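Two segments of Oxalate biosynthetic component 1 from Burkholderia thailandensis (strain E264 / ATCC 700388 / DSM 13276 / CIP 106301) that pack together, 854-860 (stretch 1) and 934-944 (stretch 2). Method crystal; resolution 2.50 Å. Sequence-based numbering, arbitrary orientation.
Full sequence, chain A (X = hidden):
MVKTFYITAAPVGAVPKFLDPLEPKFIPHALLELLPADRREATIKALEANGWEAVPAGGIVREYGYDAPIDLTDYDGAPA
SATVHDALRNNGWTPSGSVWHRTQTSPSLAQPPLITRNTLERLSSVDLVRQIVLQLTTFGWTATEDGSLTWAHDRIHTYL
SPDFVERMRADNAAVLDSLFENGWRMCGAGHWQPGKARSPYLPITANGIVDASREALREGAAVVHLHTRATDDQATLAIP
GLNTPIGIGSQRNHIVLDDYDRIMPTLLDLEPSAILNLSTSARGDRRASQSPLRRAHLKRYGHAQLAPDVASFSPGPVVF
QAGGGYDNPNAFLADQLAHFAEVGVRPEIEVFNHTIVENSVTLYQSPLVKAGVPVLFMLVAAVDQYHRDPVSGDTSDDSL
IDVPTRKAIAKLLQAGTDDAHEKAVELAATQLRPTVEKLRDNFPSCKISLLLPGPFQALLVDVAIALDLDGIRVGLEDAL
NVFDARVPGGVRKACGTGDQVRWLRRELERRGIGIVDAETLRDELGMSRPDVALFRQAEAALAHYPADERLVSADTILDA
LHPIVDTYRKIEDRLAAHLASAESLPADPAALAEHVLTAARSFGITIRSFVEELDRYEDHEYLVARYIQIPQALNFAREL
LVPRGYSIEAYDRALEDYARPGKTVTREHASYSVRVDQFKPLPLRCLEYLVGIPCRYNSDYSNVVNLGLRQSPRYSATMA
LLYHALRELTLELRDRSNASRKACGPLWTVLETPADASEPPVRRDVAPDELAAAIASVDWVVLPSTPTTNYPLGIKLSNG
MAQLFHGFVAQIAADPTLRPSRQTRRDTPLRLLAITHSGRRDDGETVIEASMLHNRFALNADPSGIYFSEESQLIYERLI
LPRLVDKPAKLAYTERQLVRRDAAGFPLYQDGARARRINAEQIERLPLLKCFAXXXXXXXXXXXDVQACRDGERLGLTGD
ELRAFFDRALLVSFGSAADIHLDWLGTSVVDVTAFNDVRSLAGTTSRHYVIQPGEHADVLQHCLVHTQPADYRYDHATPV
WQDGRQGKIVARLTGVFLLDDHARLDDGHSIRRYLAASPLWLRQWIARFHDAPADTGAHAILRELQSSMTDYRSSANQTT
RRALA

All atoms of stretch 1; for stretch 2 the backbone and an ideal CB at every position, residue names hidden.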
# COMPACT_ATOMS: atom_id res chain seq x y z
N HIS A 854 -23.92 -2.28 15.90
CA HIS A 854 -23.72 -2.95 17.18
C HIS A 854 -24.11 -4.42 17.08
O HIS A 854 -23.37 -5.30 17.51
CB HIS A 854 -24.53 -2.29 18.29
CG HIS A 854 -24.64 -3.12 19.53
ND1 HIS A 854 -23.63 -3.18 20.47
CD2 HIS A 854 -25.62 -3.93 19.98
CE1 HIS A 854 -23.99 -4.00 21.44
NE2 HIS A 854 -25.20 -4.46 21.17
N ASN A 855 -25.29 -4.67 16.52
CA ASN A 855 -25.77 -6.03 16.31
C ASN A 855 -24.77 -6.86 15.51
O ASN A 855 -24.51 -8.02 15.83
CB ASN A 855 -27.12 -6.00 15.59
CG ASN A 855 -27.66 -7.38 15.30
OD1 ASN A 855 -27.63 -7.85 14.16
ND2 ASN A 855 -28.15 -8.04 16.34
N ARG A 856 -24.22 -6.23 14.47
CA ARG A 856 -23.21 -6.84 13.62
C ARG A 856 -22.00 -7.32 14.43
O ARG A 856 -21.63 -8.50 14.37
CB ARG A 856 -22.76 -5.83 12.57
CG ARG A 856 -22.75 -6.35 11.14
CD ARG A 856 -22.37 -5.24 10.17
NE ARG A 856 -21.05 -4.67 10.48
CZ ARG A 856 -20.53 -3.62 9.86
NH1 ARG A 856 -21.20 -3.01 8.89
NH2 ARG A 856 -19.33 -3.18 10.21
N PHE A 857 -21.40 -6.41 15.19
CA PHE A 857 -20.21 -6.72 15.97
C PHE A 857 -20.50 -7.63 17.16
O PHE A 857 -19.66 -8.44 17.55
CB PHE A 857 -19.54 -5.43 16.46
CG PHE A 857 -18.81 -4.69 15.39
CD1 PHE A 857 -17.63 -5.19 14.86
CD2 PHE A 857 -19.28 -3.48 14.90
CE1 PHE A 857 -16.94 -4.51 13.87
CE2 PHE A 857 -18.60 -2.79 13.92
CZ PHE A 857 -17.43 -3.31 13.40
N ALA A 858 -21.69 -7.50 17.73
CA ALA A 858 -22.09 -8.36 18.84
C ALA A 858 -22.24 -9.80 18.37
O ALA A 858 -21.95 -10.74 19.11
CB ALA A 858 -23.38 -7.86 19.46
N LEU A 859 -22.69 -9.96 17.13
CA LEU A 859 -22.82 -11.28 16.53
C LEU A 859 -21.44 -11.88 16.31
O LEU A 859 -21.23 -13.08 16.52
CB LEU A 859 -23.57 -11.20 15.20
CG LEU A 859 -23.92 -12.54 14.55
CD1 LEU A 859 -24.85 -13.34 15.44
CD2 LEU A 859 -24.54 -12.33 13.18
N ASN A 860 -20.49 -11.04 15.90
CA ASN A 860 -19.10 -11.45 15.76
C ASN A 860 -18.53 -12.02 17.06
O ASN A 860 -17.76 -12.98 17.05
CB ASN A 860 -18.23 -10.27 15.31
CG ASN A 860 -18.29 -10.03 13.82
OD1 ASN A 860 -19.11 -10.62 13.11
ND2 ASN A 860 -17.41 -9.16 13.33
N UNK A 934 -26.15 -7.99 1.32
CA UNK A 934 -25.19 -6.89 1.21
C UNK A 934 -24.96 -6.24 2.56
O UNK A 934 -25.89 -6.13 3.37
CB UNK A 934 -25.68 -5.85 0.20
N UNK A 935 -23.72 -5.81 2.80
CA UNK A 935 -23.35 -5.14 4.04
C UNK A 935 -23.66 -5.99 5.26
O UNK A 935 -23.07 -7.05 5.46
CB UNK A 935 -24.07 -3.80 4.15
N UNK A 936 -24.60 -5.53 6.08
CA UNK A 936 -24.98 -6.24 7.30
C UNK A 936 -25.95 -7.38 7.01
O UNK A 936 -26.42 -8.05 7.93
CB UNK A 936 -25.60 -5.27 8.30
N UNK A 937 -26.24 -7.59 5.73
CA UNK A 937 -27.17 -8.63 5.32
C UNK A 937 -26.73 -10.02 5.74
O UNK A 937 -27.56 -10.85 6.12
CB UNK A 937 -27.35 -8.59 3.80
N UNK A 938 -25.43 -10.28 5.67
CA UNK A 938 -24.90 -11.58 6.05
C UNK A 938 -25.08 -11.83 7.55
O UNK A 938 -25.21 -12.97 7.99
CB UNK A 938 -23.42 -11.68 5.67
N UNK A 939 -25.12 -10.75 8.33
CA UNK A 939 -25.33 -10.85 9.77
C UNK A 939 -26.78 -11.21 10.08
O UNK A 939 -27.05 -12.09 10.90
CB UNK A 939 -24.95 -9.54 10.46
N UNK A 940 -27.70 -10.53 9.41
CA UNK A 940 -29.13 -10.78 9.58
C UNK A 940 -29.46 -12.22 9.20
O UNK A 940 -30.27 -12.88 9.85
CB UNK A 940 -29.95 -9.80 8.74
N UNK A 941 -28.79 -12.71 8.15
CA UNK A 941 -29.01 -14.06 7.66
C UNK A 941 -28.62 -15.12 8.69
O UNK A 941 -29.39 -16.04 8.96
CB UNK A 941 -28.22 -14.28 6.37
N UNK A 942 -27.43 -14.98 9.27
CA UNK A 942 -26.95 -15.94 10.25
C UNK A 942 -27.77 -15.89 11.53
O UNK A 942 -27.82 -16.87 12.28
CB UNK A 942 -25.47 -15.68 10.56
N UNK A 943 -28.43 -14.76 11.78
CA UNK A 943 -29.32 -14.65 12.92
C UNK A 943 -30.63 -15.39 12.66
O UNK A 943 -31.31 -15.80 13.60
CB UNK A 943 -29.59 -13.18 13.24
N UNK A 944 -30.97 -15.57 11.39
CA UNK A 944 -32.13 -16.37 11.02
C UNK A 944 -31.84 -17.85 11.24
O UNK A 944 -32.71 -18.61 11.66
CB UNK A 944 -32.52 -16.11 9.56

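Stretch 1 is a helix that offers stretch 2 one side of itself: the amide of Asn855, the long chain of Arg856 and the methyl groups of Leu859. Stretch 2 enters as a strand, turns, and leaves as a second helix, the two axes approaching to 9.7 Å at 57°.

Position 934 is out of reach of the helix, so stretch 1 sets no preference; the residue is His934. Position 935 has phi/psi of 57/-114, as expected at the first corner (i+1) of a type II' turn, where glycine is most at ease and a small polar residue can be tolerated. Its CB points sideways, with the Arg856 guanidinium beyond. It is Ser935, whose OG lies 4.3 Å from Arg856 NH1, a contact too long for a hydrogen bond.

At 936 CB points toward stretch 1, and the ideal CB sits 3.7 Å from Arg856 CD. A small side chain such as serine or alanine suits the spot. Ser936 packs its CB against that methylene, while its OG finds a hydrogen-bond partner elsewhere in the structure. Position 937 closes the turn, its N bonding to the O of His934 at 2.8 Å. An ideal CB here would lie 2.8 Å from the N of His934, a clash that argues strongly for glycine, and Gly937 it is.

Position 938 points sideways and touches nothing in stretch 1; many residues would do, and it is Ile938. Position 939 is the close point of the helices, the CA of 939 lying 5.9 Å from the CA of Arg856. Its ideal CB is already 3.9 Å from both Arg856 CG and Leu859 CD2, which favours a small apolar residue. Ala939 supplies one methyl that meets both neighbours.

Positions 940 and 941 point away and are left free by stretch 1; they are Thr940 and Ala941. Position 942 points toward Leu859, with CD2 4.4 Å from the ideal CB, so an aliphatic stem would fit. Gln942 provides one, and its NE2 makes a weak hydrogen bond back to the O of Ile938.

At 943 CB points toward the amide of Asn855, which offers a donor and an acceptor, with the Leu859 methyl groups to one side. A long polar side chain is wanted, and an amide can answer both groups. Gln943 does so: its NE2 donates to Asn855 OD1 at 2.6 Å, and Asn855 ND2 donates to Gln943 OE1 at 3.0 Å. On the way, Gln943 CG passes 4.0 Å from Leu859 CD1. Position 944 is out of reach, and Leu944 makes no contact with stretch 1.

Stretch 2, residues 934-944: HSSGIATAQQL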
# COMPACT_ATOMS: atom_id res chain seq x y z
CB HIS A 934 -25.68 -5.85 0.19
CG HIS A 934 -24.86 -4.60 0.19
ND1 HIS A 934 -23.54 -4.57 -0.21
CD2 HIS A 934 -25.17 -3.33 0.54
CE1 HIS A 934 -23.08 -3.34 -0.10
NE2 HIS A 934 -24.05 -2.57 0.35
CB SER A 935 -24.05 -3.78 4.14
OG SER A 935 -23.61 -3.06 5.28
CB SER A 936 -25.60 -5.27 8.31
OG SER A 936 -26.67 -4.55 7.73
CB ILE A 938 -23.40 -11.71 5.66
CG1 ILE A 938 -22.89 -13.13 5.92
CG2 ILE A 938 -22.55 -10.68 6.41
CD1 ILE A 938 -23.69 -14.19 5.21
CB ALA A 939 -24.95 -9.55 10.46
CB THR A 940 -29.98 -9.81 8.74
OG1 THR A 940 -29.74 -8.46 9.16
CG2 THR A 940 -31.46 -10.12 8.88
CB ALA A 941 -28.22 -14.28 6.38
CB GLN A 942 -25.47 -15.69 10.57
CG GLN A 942 -24.52 -16.43 9.65
CD GLN A 942 -23.08 -15.97 9.81
OE1 GLN A 942 -22.16 -16.78 9.88
NE2 GLN A 942 -22.89 -14.66 9.85
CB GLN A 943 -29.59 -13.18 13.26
CG GLN A 943 -28.44 -12.50 13.98
CD GLN A 943 -28.62 -11.00 14.10
OE1 GLN A 943 -29.31 -10.52 15.00
NE2 GLN A 943 -28.01 -10.25 13.19
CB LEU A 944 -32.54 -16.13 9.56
CG LEU A 944 -32.83 -14.70 9.09
CD1 LEU A 944 -33.53 -14.72 7.74
CD2 LEU A 944 -33.65 -13.94 10.12
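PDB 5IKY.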